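Local coordinates for protein nigritoxine (Vibrio nigripulchritudo, PDB 5M41) that acts as a bacterial toxin against crustaceans and insects, at residues F228-T233 / L261-N266; N411-G416 / P421-P426; Y64-G69 / I172-L177; T365-V370 / T386-G391. All coordinates share one frame; numbering follows the deposited sequence.

Overall arrangement
Along the chain the contacts come in the order 3, 1, 4, 2, each closing before the next opens. Contacts 1 and 3 lie on the same side of the chain's centre, their centres about 21 Å apart; helix 34-54 touches both, and helix 177-191, which starts within contact 3, carries Val189 of the magnesium site. Contacts 2 and 4 are direct neighbours, centres about 9 Å apart, where the successive helices 386-396 and 406-415 pack beside strands 359-363 and 366-370 of one antiparallel sheet. Contact 1 stands about 21 Å from contact 2, centre to centre, and the centres of contacts 3 and 4 are about 46 Å apart. The contacts thus sample two regions of the toxin, one around helix 34-54 and one around that sheet.

Contact 1: residues F228-T233 / L261-N266; sequences FQLEFT and LVASTN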
# COMPACT_ATOMS: atom_id res chain seq x y z
N PHE A 228 -26.29 -11.41 19.67
CA PHE A 228 -25.87 -12.04 18.42
C PHE A 228 -25.25 -11.12 17.39
O PHE A 228 -25.47 -11.31 16.19
CB PHE A 228 -27.04 -12.81 17.76
CG PHE A 228 -27.98 -13.46 18.75
CD1 PHE A 228 -27.50 -14.27 19.77
CD2 PHE A 228 -29.35 -13.25 18.64
CE1 PHE A 228 -28.37 -14.86 20.68
CE2 PHE A 228 -30.22 -13.84 19.53
CZ PHE A 228 -29.74 -14.65 20.55
N GLN A 229 -24.47 -10.15 17.83
CA GLN A 229 -23.95 -9.12 16.93
C GLN A 229 -22.52 -9.36 16.46
O GLN A 229 -22.17 -9.02 15.35
CB GLN A 229 -24.08 -7.75 17.59
CG GLN A 229 -25.53 -7.37 17.87
CD GLN A 229 -26.33 -7.28 16.57
OE1 GLN A 229 -26.03 -6.47 15.74
NE2 GLN A 229 -27.31 -8.16 16.40
N LEU A 230 -21.70 -9.99 17.29
CA LEU A 230 -20.29 -10.00 17.01
C LEU A 230 -19.77 -11.43 16.95
O LEU A 230 -19.56 -12.06 17.98
CB LEU A 230 -19.55 -9.18 18.09
CG LEU A 230 -19.87 -7.68 18.18
CD1 LEU A 230 -19.23 -7.07 19.44
CD2 LEU A 230 -19.40 -6.93 16.93
N GLU A 231 -19.56 -11.92 15.74
CA GLU A 231 -19.04 -13.27 15.52
C GLU A 231 -17.60 -13.36 16.01
O GLU A 231 -16.83 -12.45 15.81
CB GLU A 231 -19.08 -13.60 14.03
CG GLU A 231 -18.95 -15.09 13.71
CD GLU A 231 -18.79 -15.36 12.21
OE1 GLU A 231 -18.79 -16.54 11.80
OE2 GLU A 231 -18.66 -14.39 11.44
N PHE A 232 -17.25 -14.47 16.64
CA PHE A 232 -15.89 -14.68 17.09
C PHE A 232 -15.61 -16.17 17.27
O PHE A 232 -16.42 -16.89 17.85
CB PHE A 232 -15.67 -13.97 18.43
CG PHE A 232 -14.26 -14.10 18.96
CD1 PHE A 232 -13.22 -13.38 18.39
CD2 PHE A 232 -13.98 -14.95 20.02
CE1 PHE A 232 -11.92 -13.50 18.86
CE2 PHE A 232 -12.69 -15.09 20.50
CZ PHE A 232 -11.66 -14.36 19.91
N THR A 233 -14.45 -16.61 16.78
CA THR A 233 -13.98 -17.98 17.01
C THR A 233 -12.60 -17.94 17.65
O THR A 233 -11.87 -16.96 17.53
CB THR A 233 -13.89 -18.78 15.70
OG1 THR A 233 -12.97 -18.11 14.83
CG2 THR A 233 -15.24 -18.85 15.00
N LEU A 261 -14.06 -6.76 21.95
CA LEU A 261 -14.51 -6.26 23.26
C LEU A 261 -14.79 -4.75 23.22
O LEU A 261 -15.73 -4.28 23.85
CB LEU A 261 -13.49 -6.56 24.36
CG LEU A 261 -13.31 -8.03 24.76
CD1 LEU A 261 -12.13 -8.18 25.71
CD2 LEU A 261 -14.58 -8.55 25.44
N VAL A 262 -13.97 -4.01 22.48
CA VAL A 262 -14.25 -2.58 22.27
C VAL A 262 -15.56 -2.42 21.47
O VAL A 262 -16.41 -1.62 21.85
CB VAL A 262 -13.07 -1.85 21.60
CG1 VAL A 262 -13.43 -0.40 21.25
CG2 VAL A 262 -11.83 -1.87 22.50
N ALA A 263 -15.71 -3.18 20.38
CA ALA A 263 -16.97 -3.08 19.60
C ALA A 263 -18.17 -3.48 20.42
O ALA A 263 -19.25 -2.96 20.18
CB ALA A 263 -16.91 -3.91 18.31
N SER A 264 -18.01 -4.37 21.39
CA SER A 264 -19.16 -4.81 22.18
C SER A 264 -19.72 -3.68 23.03
O SER A 264 -20.92 -3.66 23.29
CB SER A 264 -18.82 -6.01 23.09
OG SER A 264 -18.06 -5.56 24.21
N THR A 265 -18.88 -2.74 23.43
CA THR A 265 -19.34 -1.64 24.29
C THR A 265 -19.42 -0.30 23.54
O THR A 265 -19.60 0.74 24.17
CB THR A 265 -18.51 -1.54 25.59
OG1 THR A 265 -17.13 -1.36 25.26
CG2 THR A 265 -18.64 -2.82 26.44
N ASN A 266 -19.26 -0.34 22.22
CA ASN A 266 -19.55 0.78 21.29
C ASN A 266 -18.49 1.04 20.22
O ASN A 266 -17.34 1.32 20.55
CB ASN A 266 -19.86 2.10 22.01
CG ASN A 266 -21.34 2.43 21.99
OD1 ASN A 266 -22.03 2.17 21.01
ND2 ASN A 266 -21.82 3.03 23.08
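Leu230 lays its CD1 methyl on the backbone at the last turn of helix 253-264, with Ser264 N 3.5 Å and Ser264 CA 3.6 Å from Leu230 CD1. Ala263 CB lies 4.1 Å from Leu230 CD1 and 4.2 Å from Leu230 CD2, so both branches of the fork reach that methyl. No hydrogen bond joins the two segments.

Ser264 presents its backbone and CB while its hydroxyl is used elsewhere: with OG between backbone N and carbonyl carbon (chi1 76°), the group turns back along the helix and donates to Leu261 O, the Ser264 OG to Leu261 O distance being 2.7 Å. The donor sits 28° off the carbonyl plane.

Leu260, one turn back from Ser264, and Val221 and Ala223 of strand 221-223 also touch Leu230, while Leu40 and Asn39 of helix 34-54 meet Leu261 and Ser264 respectively. Gln229 and Leu230 both pair with Val221 through backbone hydrogen bonds. This is a classic beta bulge, with an extra residue in strand 229-230, here set against the C-terminal turn of a helix.

Contact 2: residues N411-G416 / P421-P426; sequences NAIKKG and PLPTRP
Lys414 and Leu422 meet through carbon alone: both CD and CE of the lysine stand 4.1 Å from Leu422 CD2, the two side chains passing each other at a slant. The lysine chain is extended except for a bend at chi3 (-71°), which folds CE alongside the leucine methyl. Nearer the helix backbone, Lys414 CG is 4.2 Å from Pro421 O. One residue away, Ile413 offers its CG2 branch, placed anti to the backbone N, to the proline ring, and Ile413 CG2 lies 4.1 Å from Pro423 CD.

Around this shell strand 359-363 supplies a backing. Its Ile362 touches both Ile413 and Leu422, and Ile360 touches Pro423. Ile413 is the buried member, also packed on Val367 and Ile388 of contact 4, so it ties the end of helix 406-415 to the sheet and to helix 386-396.

Residues 422-425 follow a polyproline II-like path that leads from the helix toward strand 427-429. Thr424 shares a backbone hydrogen bond with Ile360, and Arg425 NH1 bonds Val273 O, which holds the far end of the segment in place.

Three of the six residues in 421-426 are prolines. No hydrogen bond crosses between the segments, and the closest approaches are almost all between carbons. The contact therefore rests on van der Waals and hydrophobic packing, in which a lysine contributes its methylenes rather than its charge, at a surface where Leu422 is exposed.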
# COMPACT_ATOMS: atom_id res chain seq x y z
N ASN A 411 -8.93 -7.16 -4.35
CA ASN A 411 -9.40 -8.37 -5.05
C ASN A 411 -8.30 -9.40 -5.25
O ASN A 411 -8.55 -10.61 -5.13
CB ASN A 411 -10.00 -8.01 -6.40
CG ASN A 411 -11.27 -7.19 -6.28
OD1 ASN A 411 -11.81 -7.01 -5.18
ND2 ASN A 411 -11.76 -6.69 -7.41
N ALA A 412 -7.08 -8.95 -5.55
CA ALA A 412 -5.98 -9.88 -5.75
C ALA A 412 -5.58 -10.55 -4.43
O ALA A 412 -5.17 -11.72 -4.42
CB ALA A 412 -4.81 -9.18 -6.41
N ILE A 413 -5.73 -9.83 -3.33
CA ILE A 413 -5.47 -10.38 -2.00
C ILE A 413 -6.50 -11.47 -1.65
O ILE A 413 -6.13 -12.55 -1.19
CB ILE A 413 -5.48 -9.26 -0.93
CG1 ILE A 413 -4.17 -8.49 -0.98
CG2 ILE A 413 -5.73 -9.84 0.46
CD1 ILE A 413 -4.19 -7.22 -0.16
N LYS A 414 -7.77 -11.17 -1.89
CA LYS A 414 -8.88 -12.08 -1.59
C LYS A 414 -8.97 -13.26 -2.56
O LYS A 414 -9.74 -14.18 -2.33
CB LYS A 414 -10.21 -11.33 -1.60
CG LYS A 414 -10.34 -10.32 -0.48
CD LYS A 414 -11.74 -9.73 -0.43
CE LYS A 414 -12.02 -8.79 -1.58
NZ LYS A 414 -13.36 -8.18 -1.40
N LYS A 415 -8.21 -13.21 -3.66
CA LYS A 415 -8.22 -14.28 -4.65
C LYS A 415 -7.62 -15.56 -4.07
O LYS A 415 -8.13 -16.65 -4.32
CB LYS A 415 -7.47 -13.87 -5.92
CG LYS A 415 -7.54 -14.91 -7.03
CD LYS A 415 -6.27 -14.96 -7.85
CE LYS A 415 -6.09 -16.34 -8.47
NZ LYS A 415 -5.31 -16.28 -9.73
N GLY A 416 -6.54 -15.42 -3.30
CA GLY A 416 -5.88 -16.56 -2.64
C GLY A 416 -6.63 -17.10 -1.43
O GLY A 416 -6.04 -17.78 -0.58
N PRO A 421 -13.16 -11.21 4.08
CA PRO A 421 -13.12 -9.76 4.22
C PRO A 421 -11.72 -9.26 3.87
O PRO A 421 -10.80 -10.06 3.71
CB PRO A 421 -13.42 -9.54 5.71
CG PRO A 421 -12.86 -10.75 6.37
CD PRO A 421 -13.07 -11.88 5.39
N LEU A 422 -11.57 -7.96 3.72
CA LEU A 422 -10.23 -7.39 3.57
C LEU A 422 -9.52 -7.52 4.93
O LEU A 422 -10.17 -7.46 5.97
CB LEU A 422 -10.33 -5.93 3.12
CG LEU A 422 -10.76 -5.75 1.65
CD1 LEU A 422 -11.05 -4.29 1.33
CD2 LEU A 422 -9.71 -6.30 0.69
N PRO A 423 -8.18 -7.75 4.91
CA PRO A 423 -7.46 -7.82 6.18
C PRO A 423 -7.69 -6.58 7.06
O PRO A 423 -7.86 -5.48 6.56
CB PRO A 423 -5.99 -7.97 5.76
CG PRO A 423 -5.94 -7.58 4.31
CD PRO A 423 -7.28 -7.91 3.75
N THR A 424 -7.73 -6.78 8.37
CA THR A 424 -7.90 -5.68 9.32
C THR A 424 -6.70 -4.69 9.26
O THR A 424 -5.52 -5.11 9.24
CB THR A 424 -8.07 -6.27 10.74
OG1 THR A 424 -9.18 -7.15 10.68
CG2 THR A 424 -8.35 -5.21 11.81
N ARG A 425 -7.02 -3.40 9.24
CA ARG A 425 -6.05 -2.31 9.17
C ARG A 425 -5.41 -2.04 10.53
O ARG A 425 -6.02 -2.30 11.56
CB ARG A 425 -6.78 -1.04 8.73
CG ARG A 425 -7.29 -1.12 7.29
CD ARG A 425 -8.36 -0.07 7.02
NE ARG A 425 -7.76 1.23 6.77
CZ ARG A 425 -8.43 2.38 6.66
NH1 ARG A 425 -9.76 2.40 6.79
NH2 ARG A 425 -7.78 3.52 6.43
N PRO A 426 -4.16 -1.55 10.54
CA PRO A 426 -3.54 -1.15 11.80
C PRO A 426 -4.26 0.08 12.34
O PRO A 426 -4.83 0.84 11.56
CB PRO A 426 -2.10 -0.79 11.39
CG PRO A 426 -2.26 -0.32 9.96
CD PRO A 426 -3.24 -1.33 9.40

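Contact 3: residues Y64-G69 / I172-L177; sequences YNALIG and INISEL
At the edge of an antiparallel five-stranded sheet, strand 170-173 runs into a 3-10 turn, and the first residue of that turn, Ile174, packs against Ala66 and Leu67 at the end of helix 62-67. The isoleucine splits its branches between two partners. Its CG1, anti to the backbone N (chi1 -166°), approaches the leucine, with Ile174 CG1 3.6 Å from Leu67 CD1; its CG2 turns to the alanine, and Ile174 CG2 is 3.7 Å from Ala66 CB. Leu67 and Ile174 cross at about a right angle, and Leu67 CD1 also comes within 3.7 Å of Ile174 O. A looser touch sets Ser175 CB 4.3 Å from Ala66 O.

The 3-10 turn is fixed by its own backbone bonds, Glu176 N to Asn173 O and Leu177 N to Ile174 O, and it leads directly into helix 177-191. Leu67 also packs on Gln42, Ile45 and Ile46 of helix 34-54. Ile174 also meets Val76 and Ile78, and its backbone bonds to Val76, next to strand 77-80. The contact thus joins a short helix, a long helix and the sheet edge in a buried apolar seam.

Beyond Leu67 the chain leaves the helix through an inverse gamma turn centred on Ile68, whose side chain lies back against Tyr64. There Ile68 CD1 sits over one face of the Tyr64 ring, 3.4 Å above its plane and offset toward the rim.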
# COMPACT_ATOMS: atom_id res chain seq x y z
N TYR A 64 -23.13 -21.60 35.99
CA TYR A 64 -23.27 -21.24 34.56
C TYR A 64 -24.48 -20.33 34.30
O TYR A 64 -24.34 -19.23 33.79
CB TYR A 64 -23.36 -22.53 33.74
CG TYR A 64 -22.77 -22.51 32.33
CD1 TYR A 64 -21.38 -22.46 32.13
CD2 TYR A 64 -23.60 -22.60 31.21
CE1 TYR A 64 -20.85 -22.46 30.84
CE2 TYR A 64 -23.08 -22.60 29.92
CZ TYR A 64 -21.71 -22.53 29.73
OH TYR A 64 -21.21 -22.53 28.44
N ASN A 65 -25.67 -20.78 34.69
CA ASN A 65 -26.90 -20.01 34.50
C ASN A 65 -27.03 -18.77 35.36
O ASN A 65 -27.56 -17.76 34.91
CB ASN A 65 -28.14 -20.89 34.77
CG ASN A 65 -28.29 -22.00 33.76
OD1 ASN A 65 -28.48 -23.16 34.13
ND2 ASN A 65 -28.20 -21.65 32.47
N ALA A 66 -26.57 -18.83 36.60
CA ALA A 66 -26.73 -17.69 37.50
C ALA A 66 -25.80 -16.57 37.08
O ALA A 66 -26.01 -15.41 37.42
CB ALA A 66 -26.45 -18.09 38.93
N LEU A 67 -24.76 -16.95 36.33
CA LEU A 67 -23.80 -16.02 35.76
C LEU A 67 -24.31 -15.55 34.40
O LEU A 67 -24.44 -14.35 34.18
CB LEU A 67 -22.44 -16.70 35.61
CG LEU A 67 -21.23 -15.87 35.24
CD1 LEU A 67 -20.61 -15.24 36.46
CD2 LEU A 67 -20.23 -16.75 34.54
N ILE A 68 -24.61 -16.49 33.50
CA ILE A 68 -25.17 -16.16 32.17
C ILE A 68 -26.62 -15.63 32.30
O ILE A 68 -27.55 -16.18 31.70
CB ILE A 68 -25.12 -17.38 31.19
CG1 ILE A 68 -23.69 -17.91 31.03
CG2 ILE A 68 -25.71 -17.01 29.82
CD1 ILE A 68 -23.55 -19.22 30.27
N GLY A 69 -26.79 -14.55 33.09
CA GLY A 69 -28.09 -13.89 33.29
C GLY A 69 -29.27 -14.78 33.66
O GLY A 69 -30.09 -15.15 32.81
N ILE A 172 -20.48 -13.26 48.13
CA ILE A 172 -21.23 -12.45 47.17
C ILE A 172 -22.05 -13.40 46.32
O ILE A 172 -21.78 -14.60 46.28
CB ILE A 172 -20.29 -11.66 46.23
CG1 ILE A 172 -19.42 -12.62 45.39
CG2 ILE A 172 -19.46 -10.67 47.02
CD1 ILE A 172 -18.63 -11.99 44.26
N ASN A 173 -23.07 -12.87 45.66
CA ASN A 173 -23.69 -13.59 44.57
C ASN A 173 -22.78 -13.56 43.32
O ASN A 173 -22.06 -12.57 43.08
CB ASN A 173 -25.06 -13.00 44.24
CG ASN A 173 -25.85 -13.87 43.29
OD1 ASN A 173 -26.23 -13.44 42.19
ND2 ASN A 173 -26.07 -15.13 43.68
N ILE A 174 -22.82 -14.63 42.53
CA ILE A 174 -21.93 -14.81 41.41
C ILE A 174 -22.08 -13.72 40.33
O ILE A 174 -21.12 -13.42 39.62
CB ILE A 174 -22.01 -16.25 40.80
CG1 ILE A 174 -20.83 -16.50 39.85
CG2 ILE A 174 -23.34 -16.49 40.08
CD1 ILE A 174 -20.59 -17.97 39.51
N SER A 175 -23.27 -13.12 40.23
CA SER A 175 -23.54 -12.03 39.29
C SER A 175 -22.68 -10.79 39.62
O SER A 175 -22.54 -9.89 38.80
CB SER A 175 -25.02 -11.67 39.32
OG SER A 175 -25.37 -11.19 40.61
N GLU A 176 -22.11 -10.74 40.82
CA GLU A 176 -21.30 -9.60 41.23
C GLU A 176 -19.79 -9.85 41.03
O GLU A 176 -18.96 -8.97 41.28
CB GLU A 176 -21.61 -9.20 42.69
CG GLU A 176 -23.08 -8.88 42.97
CD GLU A 176 -23.67 -7.85 42.02
OE1 GLU A 176 -23.10 -6.74 41.91
OE2 GLU A 176 -24.71 -8.15 41.36
N LEU A 177 -19.43 -11.04 40.57
CA LEU A 177 -18.05 -11.50 40.61
C LEU A 177 -17.14 -10.78 39.61
O LEU A 177 -16.04 -10.36 39.97
CB LEU A 177 -17.98 -13.02 40.43
CG LEU A 177 -16.61 -13.71 40.40
CD1 LEU A 177 -15.79 -13.44 41.68
CD2 LEU A 177 -16.76 -15.20 40.13

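Contact 4: residues T365-V370 / T386-G391; sequences TGVDIV and TDIING
Between Val367 and Ile388, and between Ile369 and Ile389, no flat group carries the contact: branched aliphatic side chains meet methyl to methyl. The flat group of the strand is the carboxylate of Asp368, which alternation puts on the reverse side. Four hydrogen bonds hold it there: OD1 is bonded by Ser332 OG and Gln442 NE2, OD2 by Thr440 OG1 and Ala441 N. This probably stabilises a negative charge in a buried setting.

On the helix side, Val367 CG2 is 3.8 Å from Ile388 CG2, the two side chains meeting at a slant. With Val367 CG1 anti to the carbonyl carbon (chi1 -51°), CG2 falls between the backbone N and that carbon, while Ile388 CG2 is anti to its own N. The second pair reaches farther along its chains: Ile369 CD1 and Ile389 CD1 are 4.1 Å apart, terminal methyl to terminal methyl, the two side chains crossing at about a right angle. Alternate strand residues thus address consecutive helix residues, and all four are buried.

Strand 366-370 is hydrogen-bonded to strands 328-336 and 359-363, and helix 386-396 lies over this part of the sheet. Helix 302-319 packs beside it through Val306 and Ile307 on Ile389; helix 406-415 adds Ile409, which touches Val367, so helices 302-319 and 406-415 also border the strand-helix interface.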
# COMPACT_ATOMS: atom_id res chain seq x y z
N THR A 365 -1.54 2.40 -4.52
CA THR A 365 -0.26 2.03 -5.11
C THR A 365 0.34 0.75 -4.56
O THR A 365 1.40 0.33 -5.00
CB THR A 365 0.76 3.15 -4.90
OG1 THR A 365 0.80 3.48 -3.51
CG2 THR A 365 0.40 4.42 -5.72
N GLY A 366 -0.32 0.10 -3.59
CA GLY A 366 0.32 -1.05 -2.94
C GLY A 366 -0.22 -1.40 -1.57
O GLY A 366 -1.35 -1.02 -1.22
N VAL A 367 0.59 -2.13 -0.79
CA VAL A 367 0.19 -2.50 0.56
C VAL A 367 1.28 -2.18 1.56
O VAL A 367 2.47 -2.17 1.23
CB VAL A 367 -0.21 -4.00 0.70
CG1 VAL A 367 -1.24 -4.36 -0.37
CG2 VAL A 367 1.01 -4.90 0.57
N ASP A 368 0.87 -1.91 2.80
CA ASP A 368 1.80 -1.80 3.90
C ASP A 368 1.51 -2.93 4.90
O ASP A 368 0.36 -3.16 5.26
CB ASP A 368 1.62 -0.47 4.62
CG ASP A 368 1.80 0.73 3.70
OD1 ASP A 368 2.74 0.77 2.86
OD2 ASP A 368 1.00 1.69 3.85
N ILE A 369 2.55 -3.59 5.36
CA ILE A 369 2.44 -4.62 6.39
C ILE A 369 2.97 -4.00 7.69
O ILE A 369 4.14 -3.60 7.76
CB ILE A 369 3.24 -5.88 5.99
CG1 ILE A 369 2.74 -6.41 4.62
CG2 ILE A 369 3.12 -6.95 7.09
CD1 ILE A 369 3.66 -7.40 3.92
N VAL A 370 2.08 -3.84 8.67
CA VAL A 370 2.40 -3.09 9.91
C VAL A 370 2.36 -3.99 11.15
O VAL A 370 1.39 -4.69 11.38
CB VAL A 370 1.43 -1.90 10.09
CG1 VAL A 370 1.67 -1.18 11.43
CG2 VAL A 370 1.56 -0.92 8.93
N THR A 386 2.31 -14.21 2.24
CA THR A 386 2.47 -14.73 0.86
C THR A 386 1.27 -14.50 -0.06
O THR A 386 1.44 -14.12 -1.21
CB THR A 386 2.87 -16.23 0.90
OG1 THR A 386 4.12 -16.34 1.58
CG2 THR A 386 2.97 -16.86 -0.52
N ASP A 387 0.06 -14.72 0.44
CA ASP A 387 -1.13 -14.44 -0.39
C ASP A 387 -1.20 -12.95 -0.72
O ASP A 387 -1.57 -12.57 -1.82
CB ASP A 387 -2.43 -14.88 0.29
CG ASP A 387 -2.56 -16.41 0.42
OD1 ASP A 387 -1.85 -17.15 -0.29
OD2 ASP A 387 -3.40 -16.87 1.23
N ILE A 388 -0.85 -12.13 0.24
CA ILE A 388 -0.89 -10.67 0.05
C ILE A 388 0.13 -10.24 -0.98
O ILE A 388 -0.20 -9.49 -1.91
CB ILE A 388 -0.70 -9.92 1.38
CG1 ILE A 388 -1.97 -10.03 2.21
CG2 ILE A 388 -0.29 -8.46 1.12
CD1 ILE A 388 -1.80 -9.79 3.69
N ILE A 389 1.36 -10.73 -0.84
CA ILE A 389 2.42 -10.30 -1.74
C ILE A 389 2.26 -10.90 -3.15
O ILE A 389 2.49 -10.20 -4.14
CB ILE A 389 3.81 -10.50 -1.11
CG1 ILE A 389 3.91 -9.64 0.17
CG2 ILE A 389 4.91 -10.18 -2.13
CD1 ILE A 389 5.05 -9.99 1.12
N ASN A 390 1.82 -12.16 -3.25
CA ASN A 390 1.43 -12.74 -4.55
C ASN A 390 0.35 -11.89 -5.24
O ASN A 390 0.49 -11.54 -6.41
CB ASN A 390 0.93 -14.19 -4.43
CG ASN A 390 2.05 -15.18 -4.12
OD1 ASN A 390 3.23 -14.84 -4.10
ND2 ASN A 390 1.67 -16.42 -3.88
N GLY A 391 -0.70 -11.55 -4.51
CA GLY A 391 -1.77 -10.73 -5.08
C GLY A 391 -1.25 -9.40 -5.61
O GLY A 391 -1.52 -9.02 -6.75